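Local atomic coordinates of malic enzyme (Entamoeba histolytica, PDB entry 3NV9), a protein that probably catalyses the oxidative decarboxylation of malate to pyruvate with NADP or NAD as electron acceptor, working as a deeply entangled dimer. Residues T100-D105 / L167-Q172; N146-V151 / Q172-K177; V181-C186 / A375-D380. All coordinates share one frame; numbering follows the deposited sequence.

Interaction 1: residues T100-D105 / L167-Q172; sequences TRVLGD and LEDISQ. With GOL (glycerol), chain L.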
loop_
_atom_site.group_PDB
_atom_site.type_symbol
_atom_site.label_atom_id
_atom_site.label_comp_id
_atom_site.label_asym_id
_atom_site.label_seq_id
_atom_site.Cartn_x
_atom_site.Cartn_y
_atom_site.Cartn_z
ATOM N N THR A 100 2.320 1.054 18.959
ATOM C CA THR A 100 2.454 0.796 20.359
ATOM C C THR A 100 3.646 1.618 20.945
ATOM O O THR A 100 3.632 1.958 22.102
ATOM C CB THR A 100 2.574 -0.754 20.453
ATOM O OG1 THR A 100 1.580 -1.308 21.300
ATOM C CG2 THR A 100 3.902 -1.261 20.678
ATOM N N ARG A 101 4.649 1.979 20.126
ATOM C CA ARG A 101 5.719 2.894 20.569
ATOM C C ARG A 101 5.932 4.031 19.539
ATOM O O ARG A 101 6.955 4.136 18.863
ATOM C CB ARG A 101 7.015 2.087 20.838
ATOM C CG ARG A 101 7.985 2.705 21.867
ATOM C CD ARG A 101 7.250 3.043 23.179
ATOM N NE ARG A 101 7.205 1.918 24.135
ATOM C CZ ARG A 101 6.209 1.637 24.997
ATOM N NH1 ARG A 101 5.084 2.362 25.050
ATOM N NH2 ARG A 101 6.343 0.595 25.823
ATOM N N VAL A 102 4.941 4.875 19.361
ATOM C CA VAL A 102 5.127 5.843 18.294
ATOM C C VAL A 102 5.660 7.157 18.782
ATOM O O VAL A 102 4.941 7.951 19.429
ATOM C CB VAL A 102 4.019 5.823 17.151
ATOM C CG1 VAL A 102 2.935 4.762 17.379
ATOM C CG2 VAL A 102 3.523 7.167 16.790
ATOM N N LEU A 103 6.949 7.355 18.467
ATOM C CA LEU A 103 7.805 8.335 19.120
ATOM C C LEU A 103 7.589 8.319 20.633
ATOM O O LEU A 103 7.325 7.280 21.184
ATOM C CB LEU A 103 7.584 9.713 18.561
ATOM C CG LEU A 103 7.452 9.812 17.043
ATOM C CD1 LEU A 103 7.002 11.243 16.701
ATOM C CD2 LEU A 103 8.801 9.477 16.364
ATOM N N GLY A 104 7.687 9.463 21.299
ATOM C CA GLY A 104 7.633 9.494 22.751
ATOM C C GLY A 104 6.175 9.506 23.196
ATOM O O GLY A 104 5.867 9.541 24.398
ATOM N N ASP A 105 5.266 9.488 22.229
ATOM C CA ASP A 105 3.835 9.496 22.554
ATOM C C ASP A 105 3.385 8.084 22.909
ATOM O O ASP A 105 2.370 7.900 23.580
ATOM C CB ASP A 105 3.030 10.039 21.389
ATOM C CG ASP A 105 3.363 11.478 21.091
ATOM O OD1 ASP A 105 3.228 12.313 22.028
ATOM O OD2 ASP A 105 3.759 11.785 19.945
ATOM N N LEU A 167 9.578 -2.923 9.970
ATOM C CA LEU A 167 8.898 -2.806 11.280
ATOM C C LEU A 167 9.218 -1.456 11.903
ATOM O O LEU A 167 10.358 -1.011 11.872
ATOM C CB LEU A 167 9.323 -3.939 12.247
ATOM C CG LEU A 167 9.203 -5.407 11.752
ATOM C CD1 LEU A 167 10.059 -6.357 12.573
ATOM C CD2 LEU A 167 7.719 -5.873 11.762
ATOM N N GLU A 168 8.215 -0.810 12.475
ATOM C CA GLU A 168 8.421 0.427 13.209
ATOM C C GLU A 168 7.609 0.434 14.527
ATOM O O GLU A 168 6.473 -0.066 14.544
ATOM C CB GLU A 168 7.899 1.603 12.355
ATOM C CG GLU A 168 8.618 1.875 11.025
ATOM C CD GLU A 168 9.925 2.619 11.211
ATOM O OE1 GLU A 168 10.574 2.859 10.175
ATOM O OE2 GLU A 168 10.299 2.974 12.380
ATOM N N ASP A 169 8.163 1.085 15.561
ATOM C CA ASP A 169 7.375 1.648 16.666
ATOM C C ASP A 169 6.500 0.558 17.351
ATOM O O ASP A 169 5.284 0.709 17.559
ATOM C CB ASP A 169 6.538 2.829 16.152
ATOM C CG ASP A 169 7.382 4.052 15.764
ATOM O OD1 ASP A 169 8.620 3.961 15.743
ATOM O OD2 ASP A 169 6.810 5.133 15.460
ATOM N N ILE A 170 7.160 -0.556 17.637
ATOM C CA ILE A 170 6.624 -1.683 18.369
ATOM C C ILE A 170 7.372 -1.723 19.713
ATOM O O ILE A 170 8.618 -1.671 19.773
ATOM C CB ILE A 170 6.831 -3.005 17.583
ATOM C CG1 ILE A 170 6.274 -2.842 16.163
ATOM C CG2 ILE A 170 6.251 -4.202 18.330
ATOM C CD1 ILE A 170 6.219 -4.113 15.310
ATOM N N SER A 171 6.596 -1.800 20.786
ATOM C CA SER A 171 7.127 -1.833 22.149
ATOM C C SER A 171 8.037 -3.039 22.411
ATOM O O SER A 171 7.869 -4.098 21.806
ATOM C CB SER A 171 5.952 -1.902 23.108
ATOM O OG SER A 171 5.323 -3.168 22.947
ATOM N N GLN A 172 9.023 -2.853 23.276
ATOM C CA GLN A 172 9.877 -3.954 23.708
ATOM C C GLN A 172 9.207 -4.572 24.936
ATOM O O GLN A 172 8.606 -3.843 25.726
ATOM C CB GLN A 172 11.275 -3.460 24.086
ATOM C CG GLN A 172 11.294 -2.614 25.365
ATOM C CD GLN A 172 12.625 -2.625 26.089
ATOM O OE1 GLN A 172 13.440 -3.533 25.924
ATOM N NE2 GLN A 172 12.844 -1.613 26.903
HETATM C C1 GOL L . 11.665 -0.314 22.117
HETATM O O1 GOL L . 10.535 -0.333 21.266
HETATM C C2 GOL L . 11.445 0.079 23.553
HETATM O O2 GOL L . 10.107 0.261 23.922
HETATM C C3 GOL L . 11.979 1.418 23.785
HETATM O O3 GOL L . 11.677 1.493 25.143
#
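Asp169 meets Arg101 and Val102 with its side chain and Thr100 and Arg101 with its carbonyl. Its CG, anti to the carbonyl carbon (chi1 -69°), lies against the Arg101 carbonyl, and OD2 comes within 3.3 Å of Val102 CB, the two side chains crossing at about a right angle. OD1 is hydrogen-bonded to a glycerol other than the one at Gln172. Asp169 O takes two backbone N-H groups at once, Arg101 N at 2.9 Å and Thr100 N at 3.3 Å. Asp169 has left-handed helical backbone angles. Both segments are loops leaving the C-terminal ends of neighbouring strands, 92-97 and 164-167, in a parallel sheet of the malic enzyme N-terminal domain. Ile170 turns its side chain from Thr100 and Arg101 toward helix 174-185, where Cys175 and Ile178 receive it. Ser171 lays CB over one face of the Arg101 guanidinium, 3.7 Å from NH2. At Gln172 a glycerol, probably from the crystallisation liquor, joins the segments: its O2 accepts weak bonds from Gln172 N (3.4 Å) and, at the guanidinium edge, from Arg101 NE (3.3 Å).

Interaction 2: residues N146-V151 / Q172-K177; sequences NDPDAV and QPNCYK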
loop_
_atom_site.group_PDB
_atom_site.type_symbol
_atom_site.label_atom_id
_atom_site.label_comp_id
_atom_site.label_asym_id
_atom_site.label_seq_id
_atom_site.Cartn_x
_atom_site.Cartn_y
_atom_site.Cartn_z
ATOM N N ASN A 146 -1.412 -6.476 23.715
ATOM C CA ASN A 146 -0.664 -6.599 22.474
ATOM C C ASN A 146 0.095 -7.923 22.373
ATOM O O ASN A 146 0.929 -8.254 23.218
ATOM C CB ASN A 146 0.251 -5.393 22.261
ATOM C CG ASN A 146 -0.526 -4.171 21.974
ATOM O OD1 ASN A 146 -1.087 -3.994 20.853
ATOM N ND2 ASN A 146 -0.623 -3.312 22.974
ATOM N N ASP A 147 -0.186 -8.637 21.307
ATOM C CA ASP A 147 0.287 -10.004 21.139
ATOM C C ASP A 147 1.314 -10.138 20.005
ATOM O O ASP A 147 0.984 -10.080 18.828
ATOM C CB ASP A 147 -0.932 -10.901 20.893
ATOM C CG ASP A 147 -0.588 -12.337 20.779
ATOM O OD1 ASP A 147 0.568 -12.715 21.037
ATOM O OD2 ASP A 147 -1.506 -13.110 20.394
ATOM N N PRO A 148 2.568 -10.376 20.365
ATOM C CA PRO A 148 3.621 -10.471 19.340
ATOM C C PRO A 148 3.310 -11.536 18.298
ATOM O O PRO A 148 3.580 -11.329 17.103
ATOM C CB PRO A 148 4.849 -10.880 20.112
ATOM C CG PRO A 148 4.358 -11.325 21.499
ATOM C CD PRO A 148 2.968 -10.856 21.697
ATOM N N ASP A 149 2.729 -12.660 18.737
ATOM C CA ASP A 149 2.414 -13.754 17.837
ATOM C C ASP A 149 1.413 -13.330 16.770
ATOM O O ASP A 149 1.400 -13.884 15.672
ATOM C CB ASP A 149 1.869 -14.992 18.623
ATOM C CG ASP A 149 2.819 -15.461 19.753
ATOM O OD1 ASP A 149 4.074 -15.401 19.618
ATOM O OD2 ASP A 149 2.275 -15.908 20.804
ATOM N N ALA A 150 0.558 -12.365 17.108
ATOM C CA ALA A 150 -0.369 -11.803 16.135
ATOM C C ALA A 150 0.429 -11.028 15.042
ATOM O O ALA A 150 0.163 -11.158 13.843
ATOM C CB ALA A 150 -1.394 -10.897 16.823
ATOM N N VAL A 151 1.427 -10.269 15.475
ATOM C CA VAL A 151 2.259 -9.506 14.559
ATOM C C VAL A 151 3.020 -10.503 13.682
ATOM O O VAL A 151 2.994 -10.384 12.464
ATOM C CB VAL A 151 3.170 -8.448 15.286
ATOM C CG1 VAL A 151 3.926 -7.573 14.280
ATOM C CG2 VAL A 151 2.329 -7.514 16.192
ATOM N N GLN A 172 9.023 -2.853 23.276
ATOM C CA GLN A 172 9.877 -3.954 23.708
ATOM C C GLN A 172 9.207 -4.572 24.936
ATOM O O GLN A 172 8.606 -3.843 25.726
ATOM C CB GLN A 172 11.275 -3.460 24.086
ATOM C CG GLN A 172 11.294 -2.614 25.365
ATOM C CD GLN A 172 12.625 -2.625 26.089
ATOM O OE1 GLN A 172 13.440 -3.533 25.924
ATOM N NE2 GLN A 172 12.844 -1.613 26.903
ATOM N N PRO A 173 9.364 -5.885 25.145
ATOM C CA PRO A 173 10.189 -6.802 24.405
ATOM C C PRO A 173 9.474 -7.437 23.221
ATOM O O PRO A 173 10.074 -8.273 22.528
ATOM C CB PRO A 173 10.537 -7.857 25.452
ATOM C CG PRO A 173 9.268 -7.907 26.326
ATOM C CD PRO A 173 8.866 -6.481 26.408
ATOM N N ASN A 174 8.226 -7.064 22.966
ATOM C CA ASN A 174 7.551 -7.584 21.777
ATOM C C ASN A 174 8.402 -7.394 20.480
ATOM O O ASN A 174 8.594 -8.343 19.699
ATOM C CB ASN A 174 6.156 -6.928 21.595
ATOM C CG ASN A 174 5.041 -7.614 22.391
ATOM O OD1 ASN A 174 5.257 -8.615 23.080
ATOM N ND2 ASN A 174 3.826 -7.066 22.288
ATOM N N CYS A 175 8.936 -6.182 20.253
ATOM C CA CYS A 175 9.703 -5.950 19.006
ATOM C C CYS A 175 10.832 -6.994 18.783
ATOM O O CYS A 175 11.101 -7.397 17.645
ATOM C CB CYS A 175 10.277 -4.535 18.979
ATOM S SG CYS A 175 11.374 -4.176 20.365
ATOM N N TYR A 176 11.427 -7.507 19.862
ATOM C CA TYR A 176 12.501 -8.520 19.691
ATOM C C TYR A 176 11.991 -9.850 19.154
ATOM O O TYR A 176 12.498 -10.404 18.139
ATOM C CB TYR A 176 13.272 -8.724 20.995
ATOM C CG TYR A 176 13.969 -7.483 21.514
ATOM C CD1 TYR A 176 14.983 -6.835 20.741
ATOM C CD2 TYR A 176 13.671 -6.970 22.761
ATOM C CE1 TYR A 176 15.648 -5.719 21.225
ATOM C CE2 TYR A 176 14.303 -5.829 23.234
ATOM C CZ TYR A 176 15.308 -5.214 22.453
ATOM O OH TYR A 176 15.980 -4.121 22.957
ATOM N N LYS A 177 10.946 -10.350 19.804
ATOM C CA LYS A 177 10.376 -11.622 19.432
ATOM C C LYS A 177 9.923 -11.580 17.982
ATOM O O LYS A 177 10.228 -12.494 17.184
ATOM C CB LYS A 177 9.225 -11.996 20.410
ATOM C CG LYS A 177 8.519 -13.247 20.000
ATOM C CD LYS A 177 7.520 -13.776 21.061
ATOM C CE LYS A 177 6.909 -15.133 20.634
ATOM N NZ LYS A 177 6.070 -15.761 21.711
#
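Pro148 and Asn174 make the close part of this contact, their side chains crossing at about a right angle. The amide oxygen OD1 of Asn174 rests against the proline ring, 3.3 Å from CG of Pro148, with CD and CB of the ring slightly farther off. The other end of the same amide reaches across to Asn146: Asn174 ND2 donates to Asn146 O over 3.3 Å, with an N-H...O angle of 160°. The carbonyl oxygen lies close to the plane of the Asn174 amide, whereas the donor stands well above the plane of the carbonyl. One flat group thus packs with its oxygen and bonds with its nitrogen, which limits its rotation. Pro148 and Val151 also pack on Ile178, where the first turns of helices 148-158 and 174-185 meet; in the parallel sheet, one helix leads into strand 164-167 and the other out of it.

The outer side is looser. Lys177, CG anti to its backbone N (chi1 175°) and extended to its end, passes Pro148 CG with CD at 4.0 Å and reaches exposed Asp149, where NZ forms a salt bridge to OD1 at 2.9 Å, its hydrogen-bond geometry weak. Lys177 NZ is also hydrogen-bonded to a glycerol. Asp147, the N-cap of helix 148-158, accepts from Asp149 N through OD1. Asp149 chiefly, and Asp147 more distantly, probably favour the ammonium, though solvent should screen this pairing, whereas the Asn174 amide is held by one hydrogen bond and by its packing on Pro148.

Interaction 3: residues V181-C186 / A375-D380; sequences VLRESC and ARKITD. With SO4 (sulfate ion), chain C; SO4 (sulfate ion), chain I.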
loop_
_atom_site.group_PDB
_atom_site.type_symbol
_atom_site.label_atom_id
_atom_site.label_comp_id
_atom_site.label_asym_id
_atom_site.label_seq_id
_atom_site.Cartn_x
_atom_site.Cartn_y
_atom_site.Cartn_z
ATOM N N VAL A 181 12.067 -13.768 15.127
ATOM C CA VAL A 181 11.355 -14.868 14.426
ATOM C C VAL A 181 11.165 -14.563 12.969
ATOM O O VAL A 181 11.534 -15.372 12.110
ATOM C CB VAL A 181 9.947 -15.123 15.011
ATOM C CG1 VAL A 181 9.197 -16.130 14.175
ATOM C CG2 VAL A 181 10.041 -15.604 16.438
ATOM N N LEU A 182 10.575 -13.393 12.674
ATOM C CA LEU A 182 10.255 -13.016 11.272
ATOM C C LEU A 182 11.453 -12.934 10.366
ATOM O O LEU A 182 11.339 -13.253 9.222
ATOM C CB LEU A 182 9.538 -11.658 11.164
ATOM C CG LEU A 182 8.130 -11.648 11.663
ATOM C CD1 LEU A 182 7.616 -10.256 11.539
ATOM C CD2 LEU A 182 7.273 -12.684 10.899
ATOM N N ARG A 183 12.586 -12.467 10.875
ATOM C CA ARG A 183 13.748 -12.381 10.018
ATOM C C ARG A 183 14.208 -13.767 9.523
ATOM O O ARG A 183 14.831 -13.878 8.493
ATOM C CB ARG A 183 14.859 -11.568 10.693
ATOM C CG ARG A 183 15.875 -12.332 11.451
ATOM C CD ARG A 183 16.688 -11.341 12.236
ATOM N NE ARG A 183 17.626 -10.585 11.389
ATOM C CZ ARG A 183 18.959 -10.704 11.465
ATOM N NH1 ARG A 183 19.484 -11.560 12.344
ATOM N NH2 ARG A 183 19.767 -9.973 10.680
ATOM N N GLU A 184 13.842 -14.826 10.241
ATOM C CA GLU A 184 14.265 -16.179 9.887
ATOM C C GLU A 184 13.218 -16.856 9.073
ATOM O O GLU A 184 13.552 -17.597 8.119
ATOM C CB GLU A 184 14.660 -16.989 11.130
ATOM C CG GLU A 184 15.887 -16.374 11.850
ATOM C CD GLU A 184 17.168 -16.293 10.952
ATOM O OE1 GLU A 184 17.284 -17.058 9.944
ATOM O OE2 GLU A 184 18.059 -15.456 11.272
ATOM N N SER A 185 11.950 -16.566 9.366
ATOM C CA SER A 185 10.890 -17.257 8.635
ATOM C C SER A 185 10.458 -16.690 7.296
ATOM O O SER A 185 9.902 -17.446 6.492
ATOM C CB SER A 185 9.647 -17.517 9.509
ATOM O OG SER A 185 9.227 -16.371 10.203
ATOM N N CYS A 186 10.620 -15.377 7.066
ATOM C CA CYS A 186 10.054 -14.789 5.853
ATOM C C CYS A 186 11.054 -14.928 4.727
ATOM O O CYS A 186 12.227 -15.032 4.977
ATOM C CB CYS A 186 9.641 -13.328 6.096
ATOM S SG CYS A 186 8.268 -13.170 7.315
ATOM N N ALA A 375 18.944 -8.944 -0.507
ATOM C CA ALA A 375 19.432 -9.478 0.738
ATOM C C ALA A 375 18.305 -10.147 1.485
ATOM O O ALA A 375 17.142 -9.663 1.519
ATOM C CB ALA A 375 20.075 -8.421 1.616
ATOM N N ARG A 376 18.673 -11.257 2.096
ATOM C CA ARG A 376 17.754 -12.096 2.866
ATOM C C ARG A 376 17.467 -11.470 4.209
ATOM O O ARG A 376 16.354 -11.578 4.701
ATOM C CB ARG A 376 18.361 -13.495 3.075
ATOM C CG ARG A 376 18.493 -14.337 1.791
ATOM C CD ARG A 376 19.215 -15.655 2.195
ATOM N NE ARG A 376 19.834 -16.343 1.083
ATOM C CZ ARG A 376 19.192 -17.199 0.285
ATOM N NH1 ARG A 376 17.891 -17.453 0.468
ATOM N NH2 ARG A 376 19.856 -17.807 -0.711
ATOM N N LYS A 377 18.447 -10.795 4.782
ATOM C CA LYS A 377 18.355 -10.244 6.141
ATOM C C LYS A 377 19.072 -8.903 6.116
ATOM O O LYS A 377 19.956 -8.737 5.274
ATOM C CB LYS A 377 19.139 -11.138 7.116
ATOM C CG LYS A 377 18.453 -12.456 7.481
ATOM C CD LYS A 377 19.455 -13.621 7.914
ATOM C CE LYS A 377 20.725 -13.086 8.595
ATOM N NZ LYS A 377 21.631 -14.222 8.947
ATOM N N ILE A 378 18.750 -7.978 7.040
ATOM C CA ILE A 378 19.595 -6.814 7.226
ATOM C C ILE A 378 20.542 -7.186 8.317
ATOM O O ILE A 378 20.133 -7.320 9.473
ATOM C CB ILE A 378 18.869 -5.448 7.602
ATOM C CG1 ILE A 378 17.767 -4.989 6.611
ATOM C CG2 ILE A 378 19.860 -4.344 7.676
ATOM C CD1 ILE A 378 17.957 -5.283 5.144
ATOM N N THR A 379 21.834 -7.331 7.984
ATOM C CA THR A 379 22.805 -7.752 9.024
ATOM C C THR A 379 23.310 -6.524 9.722
ATOM O O THR A 379 23.127 -5.426 9.211
ATOM C CB THR A 379 24.008 -8.493 8.434
ATOM O OG1 THR A 379 24.686 -7.586 7.569
ATOM C CG2 THR A 379 23.531 -9.712 7.652
ATOM N N ASP A 380 23.960 -6.714 10.870
ATOM C CA ASP A 380 24.594 -5.623 11.601
ATOM C C ASP A 380 25.724 -5.019 10.738
ATOM O O ASP A 380 25.920 -3.821 10.705
ATOM C CB ASP A 380 25.146 -6.082 12.955
ATOM C CG ASP A 380 24.056 -6.324 14.010
ATOM O OD1 ASP A 380 22.848 -6.103 13.716
ATOM O OD2 ASP A 380 24.418 -6.737 15.169
HETATM S S SO4 C . 23.398 -10.851 11.952
HETATM O O1 SO4 C . 24.550 -11.673 12.233
HETATM O O2 SO4 C . 22.868 -11.240 10.648
HETATM O O3 SO4 C . 22.386 -11.073 12.977
HETATM O O4 SO4 C . 23.771 -9.463 12.080
HETATM S S SO4 I . 16.461 -18.247 -2.289
HETATM O O1 SO4 I . 17.840 -17.781 -2.458
HETATM O O2 SO4 I . 16.025 -18.787 -3.577
HETATM O O3 SO4 I . 16.401 -19.277 -1.253
HETATM O O4 SO4 I . 15.568 -17.162 -1.889
HETATM O O HOH W 1 16.964 -8.597 9.271
HETATM O O HOH W 2 14.397 -11.654 6.734
#
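Ile378 O is gripped by two side chains: Arg183 NH2 reaches it at 2.9 Å in a weak, bent bond (N-H...O 128°), and Gln196 NE2 supplies a second hydrogen bond. A water reinforces the link between Arg183 and Ile378, accepting from Arg183 NE at 3.0 Å and from Ile378 N at 2.9 Å, so that both polar groups of the Ile378 backbone face the arginine. The carbonyl and the water lie at the edge of the guanidinium, near its plane. Over one of its faces runs the aliphatic part of Lys377, with CG about 4.0 Å above the plane and offset toward the rim. Lys377 CG lies anti to its carbonyl carbon (chi1 -75°), which places it over the guanidinium.

At the NH1/NH2 edge sits a sulfate, probably from the crystallisation liquor. Arg183 NH1 donates to its O3 at 3.0 Å and NH2 weakly to O2, while N of Asp380, the first residue of helix 380-396, donates almost straight to O4 at 3.0 Å. Thr379 is the N-cap of that helix: its OG1 bonds to Met382 N and to Asp428. Farther along, a second water bridges Arg183 O and Arg376 O, with more acceptors in reach than it has protons.

In the fold, this contact joins the end of helix 174-185, in the malic enzyme N-terminal domain, to the loop between helices 363-372 and 380-396 in the NAD-binding domain. Glu184 OE2 stays 4.4 Å from Lys377 NZ, beyond a salt bridge. Although Glu184 and Asp380 are close by, Arg183, the start of helix 380-396 and, by proximity, Lys377 probably favour an anion here, as the bound sulfate suggests.

Helix 174-185 and the loop leading into it tie the three contacts together. Interactions 1 and 2 lie 11 Å apart between centres, share Gln172 and alternate along the chain; they touch where Ile170 packs on Cys175 and Val151. All four of their segments belong to the N-terminal domain and sit on loops and helices connecting its parallel sheet. Interaction 3 opens later in sequence, centre to centre about 16 Å from interaction 2 and about 20 Å from interaction 1, and uses the far end of the same helix. Because its other segment comes from the NAD-binding domain, the loop and helix together carry the line of contacts from the strand ends of one domain to the surface junction with the other.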